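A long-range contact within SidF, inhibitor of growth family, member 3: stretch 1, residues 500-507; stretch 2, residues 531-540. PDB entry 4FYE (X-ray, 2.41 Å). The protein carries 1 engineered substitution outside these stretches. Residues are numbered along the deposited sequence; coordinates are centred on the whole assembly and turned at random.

Stretch 1 500-507: GAYREALF
Stretch 2 531-540: QVDGYEKSIK

Both stretches are helical throughout, and each is a segment of a longer helix that extends beyond it in both directions. Backbone phi/psi values cluster near -60°/-45°, and i to i+4 hydrogen bonds hold the turns, for example from Leu506 N to Tyr502 O at 2.9 Å and from Ile539 N to Tyr535 O at 2.7 Å. The helices run roughly antiparallel, with 151° between their N-to-C directions (signed crossing angle -151°) and a closest axial approach of 9.4 Å. The register is set where Tyr502 CA lies 6.0 Å from Tyr535 CA. Because the directions oppose, Ala505, one turn after Tyr502, meets Gln531 and Val532, which precede Tyr535, while Ile539, one turn after Tyr535, packs back against Tyr502.

Tyr502 contributes the largest buried area. Its CA-to-CB bond points sideways, and a t rotamer (chi1 176°, chi2 71°) lays the side chain as a knob among Val532, Tyr535, Glu536 and Ile539. Tyr502 CB lies 3.8 Å from Ile539 CD1 and 4.2 Å from Tyr535 CB; farther out, Tyr502 CE1 reaches Val532 CG1 at 3.7 Å. A long aromatic side chain suits this place because it can follow the partner helix with apolar carbon and still carry a polar end: Tyr502 OH comes 3.5 Å from Glu536 OE2, an oxygen that has a hydrogen bond elsewhere in the structure.

Tyr535 points toward stretch 1 in an m rotamer (chi1 -64°, chi2 -44°). Its ring is met by two alanines one turn apart. Ala501 CB sits over one face, 4.1 Å from the centroid of the Tyr535 ring and 17° off its normal, a CH-pi contact. Ala505 CB lies at the edge, 4.4 Å from Tyr535 CE2. Both alanines point directly toward the partner, and their single methyl groups provide apolar contact while occupying little space beside the broad ring.

Val532, in its t rotamer (chi1 163°), is buried and offers two methyls to the first helix: CG2 lies 4.3 Å from Ala505 CB, and CG1 lies 4.4 Å from Leu506 CG. Its compact branched shape thus touches several neighbours at once. At the partly exposed margin, Gln531 (m, then t) brings OE1 within 4.0 Å of Ala505 CB, its flexible chain combining aliphatic carbons with a polar end. Arg503 and Glu504 make no contact with stretch 2; a long salt bridge joins Arg503 NH1 to Glu504 OE2 at 3.7 Å. The interface, 387 Å² in all, therefore rests mainly on apolar packing.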

# COMPACT_ATOMS: atom_id res chain seq x y z
N GLY A 500 25.55 -7.53 7.31
CA GLY A 500 26.29 -6.58 6.46
C GLY A 500 27.04 -7.31 5.35
O GLY A 500 26.88 -7.00 4.15
N ALA A 501 27.83 -8.31 5.77
CA ALA A 501 28.57 -9.17 4.86
C ALA A 501 27.63 -9.83 3.82
O ALA A 501 27.94 -9.89 2.62
CB ALA A 501 29.36 -10.22 5.66
N TYR A 502 26.46 -10.29 4.26
CA TYR A 502 25.51 -10.87 3.31
C TYR A 502 24.99 -9.90 2.21
O TYR A 502 24.91 -10.25 1.01
CB TYR A 502 24.37 -11.51 4.10
CG TYR A 502 23.28 -12.07 3.28
CD1 TYR A 502 23.47 -13.24 2.51
CD2 TYR A 502 22.02 -11.47 3.27
CE1 TYR A 502 22.45 -13.78 1.75
CE2 TYR A 502 20.98 -12.01 2.52
CZ TYR A 502 21.20 -13.15 1.76
OH TYR A 502 20.15 -13.67 1.00
N ARG A 503 24.61 -8.68 2.61
CA ARG A 503 24.08 -7.73 1.64
C ARG A 503 25.14 -7.41 0.59
O ARG A 503 24.89 -7.49 -0.62
CB ARG A 503 23.68 -6.41 2.29
CG ARG A 503 22.47 -6.47 3.18
CD ARG A 503 22.14 -5.08 3.70
NE ARG A 503 23.01 -4.67 4.81
CZ ARG A 503 24.01 -3.81 4.67
NH1 ARG A 503 24.27 -3.23 3.48
NH2 ARG A 503 24.73 -3.52 5.74
N GLU A 504 26.33 -7.06 1.09
CA GLU A 504 27.40 -6.59 0.21
C GLU A 504 27.75 -7.71 -0.77
O GLU A 504 27.84 -7.51 -1.98
CB GLU A 504 28.59 -6.07 1.03
CG GLU A 504 29.07 -4.65 0.66
CD GLU A 504 27.97 -3.61 0.22
OE1 GLU A 504 27.96 -3.17 -0.97
OE2 GLU A 504 27.11 -3.18 1.05
N ALA A 505 27.84 -8.91 -0.24
CA ALA A 505 28.14 -10.05 -1.04
C ALA A 505 27.08 -10.27 -2.15
O ALA A 505 27.41 -10.47 -3.31
CB ALA A 505 28.25 -11.24 -0.13
N LEU A 506 25.81 -10.19 -1.78
CA LEU A 506 24.69 -10.41 -2.69
C LEU A 506 24.51 -9.37 -3.84
O LEU A 506 24.11 -9.74 -4.96
CB LEU A 506 23.43 -10.43 -1.85
CG LEU A 506 22.40 -11.52 -2.08
CD1 LEU A 506 21.20 -11.29 -1.15
CD2 LEU A 506 22.01 -11.63 -3.55
N PHE A 507 24.75 -8.09 -3.54
CA PHE A 507 24.83 -7.06 -4.58
C PHE A 507 25.93 -7.45 -5.58
O PHE A 507 25.70 -7.46 -6.79
CB PHE A 507 25.14 -5.66 -4.01
CG PHE A 507 24.05 -5.06 -3.18
CD1 PHE A 507 22.76 -4.93 -3.67
CD2 PHE A 507 24.34 -4.59 -1.90
CE1 PHE A 507 21.75 -4.36 -2.90
CE2 PHE A 507 23.35 -4.01 -1.12
CZ PHE A 507 22.05 -3.88 -1.63
N GLN A 531 29.85 -17.94 -0.85
CA GLN A 531 29.85 -16.93 0.23
C GLN A 531 28.46 -16.57 0.71
O GLN A 531 28.23 -16.42 1.91
CB GLN A 531 30.43 -15.63 -0.27
CG GLN A 531 31.93 -15.59 -0.46
CD GLN A 531 32.35 -14.23 -0.98
OE1 GLN A 531 31.70 -13.21 -0.71
NE2 GLN A 531 33.45 -14.22 -1.74
N VAL A 532 27.55 -16.40 -0.25
CA VAL A 532 26.20 -15.92 0.03
C VAL A 532 25.55 -16.98 0.89
O VAL A 532 25.05 -16.72 1.99
CB VAL A 532 25.48 -15.64 -1.30
CG1 VAL A 532 23.96 -15.54 -1.12
CG2 VAL A 532 26.02 -14.37 -1.95
N ASP A 533 25.68 -18.21 0.39
CA ASP A 533 25.10 -19.40 0.99
C ASP A 533 25.60 -19.62 2.41
O ASP A 533 24.79 -19.83 3.33
CB ASP A 533 25.35 -20.60 0.09
CG ASP A 533 24.57 -20.51 -1.23
OD1 ASP A 533 23.51 -19.83 -1.28
OD2 ASP A 533 25.02 -21.11 -2.22
N GLY A 534 26.91 -19.54 2.59
CA GLY A 534 27.49 -19.72 3.92
C GLY A 534 26.86 -18.76 4.92
O GLY A 534 26.40 -19.17 6.00
N TYR A 535 26.83 -17.48 4.54
CA TYR A 535 26.26 -16.43 5.38
C TYR A 535 24.79 -16.71 5.57
O TYR A 535 24.26 -16.54 6.67
CB TYR A 535 26.48 -15.03 4.76
CG TYR A 535 27.95 -14.58 4.62
CD1 TYR A 535 28.87 -14.78 5.66
CD2 TYR A 535 28.39 -13.93 3.46
CE1 TYR A 535 30.19 -14.37 5.53
CE2 TYR A 535 29.72 -13.52 3.32
CZ TYR A 535 30.61 -13.73 4.37
OH TYR A 535 31.91 -13.31 4.25
N GLU A 536 24.14 -17.17 4.51
CA GLU A 536 22.75 -17.58 4.57
C GLU A 536 22.51 -18.73 5.57
O GLU A 536 21.71 -18.55 6.50
CB GLU A 536 22.24 -17.94 3.19
CG GLU A 536 20.78 -17.61 2.99
CD GLU A 536 20.31 -17.89 1.56
OE1 GLU A 536 20.77 -18.89 0.95
OE2 GLU A 536 19.48 -17.09 1.06
N LYS A 537 23.23 -19.87 5.44
CA LYS A 537 23.07 -20.97 6.42
C LYS A 537 23.25 -20.40 7.81
O LYS A 537 22.60 -20.80 8.77
CB LYS A 537 24.07 -22.13 6.29
CG LYS A 537 24.87 -22.28 5.01
CD LYS A 537 25.27 -23.74 4.77
CE LYS A 537 24.12 -24.48 4.10
NZ LYS A 537 24.35 -25.95 4.09
N SER A 538 24.15 -19.45 7.91
CA SER A 538 24.52 -18.94 9.20
C SER A 538 23.49 -18.00 9.82
O SER A 538 23.14 -18.12 10.99
CB SER A 538 25.89 -18.29 9.12
OG SER A 538 26.25 -17.90 10.41
N ILE A 539 23.00 -17.06 9.02
CA ILE A 539 21.85 -16.27 9.42
C ILE A 539 20.66 -17.20 9.68
O ILE A 539 20.07 -17.15 10.77
CB ILE A 539 21.52 -15.23 8.35
CG1 ILE A 539 22.74 -14.33 8.14
CG2 ILE A 539 20.28 -14.41 8.74
CD1 ILE A 539 22.90 -13.89 6.70
N LYS A 540 20.35 -18.07 8.73
CA LYS A 540 19.32 -19.11 8.94
C LYS A 540 19.35 -19.69 10.35
O LYS A 540 18.33 -19.65 11.05
CB LYS A 540 19.44 -20.27 7.94
CG LYS A 540 18.91 -19.99 6.55
CD LYS A 540 17.46 -19.54 6.58
CE LYS A 540 17.16 -18.64 5.39
NZ LYS A 540 17.76 -19.24 4.15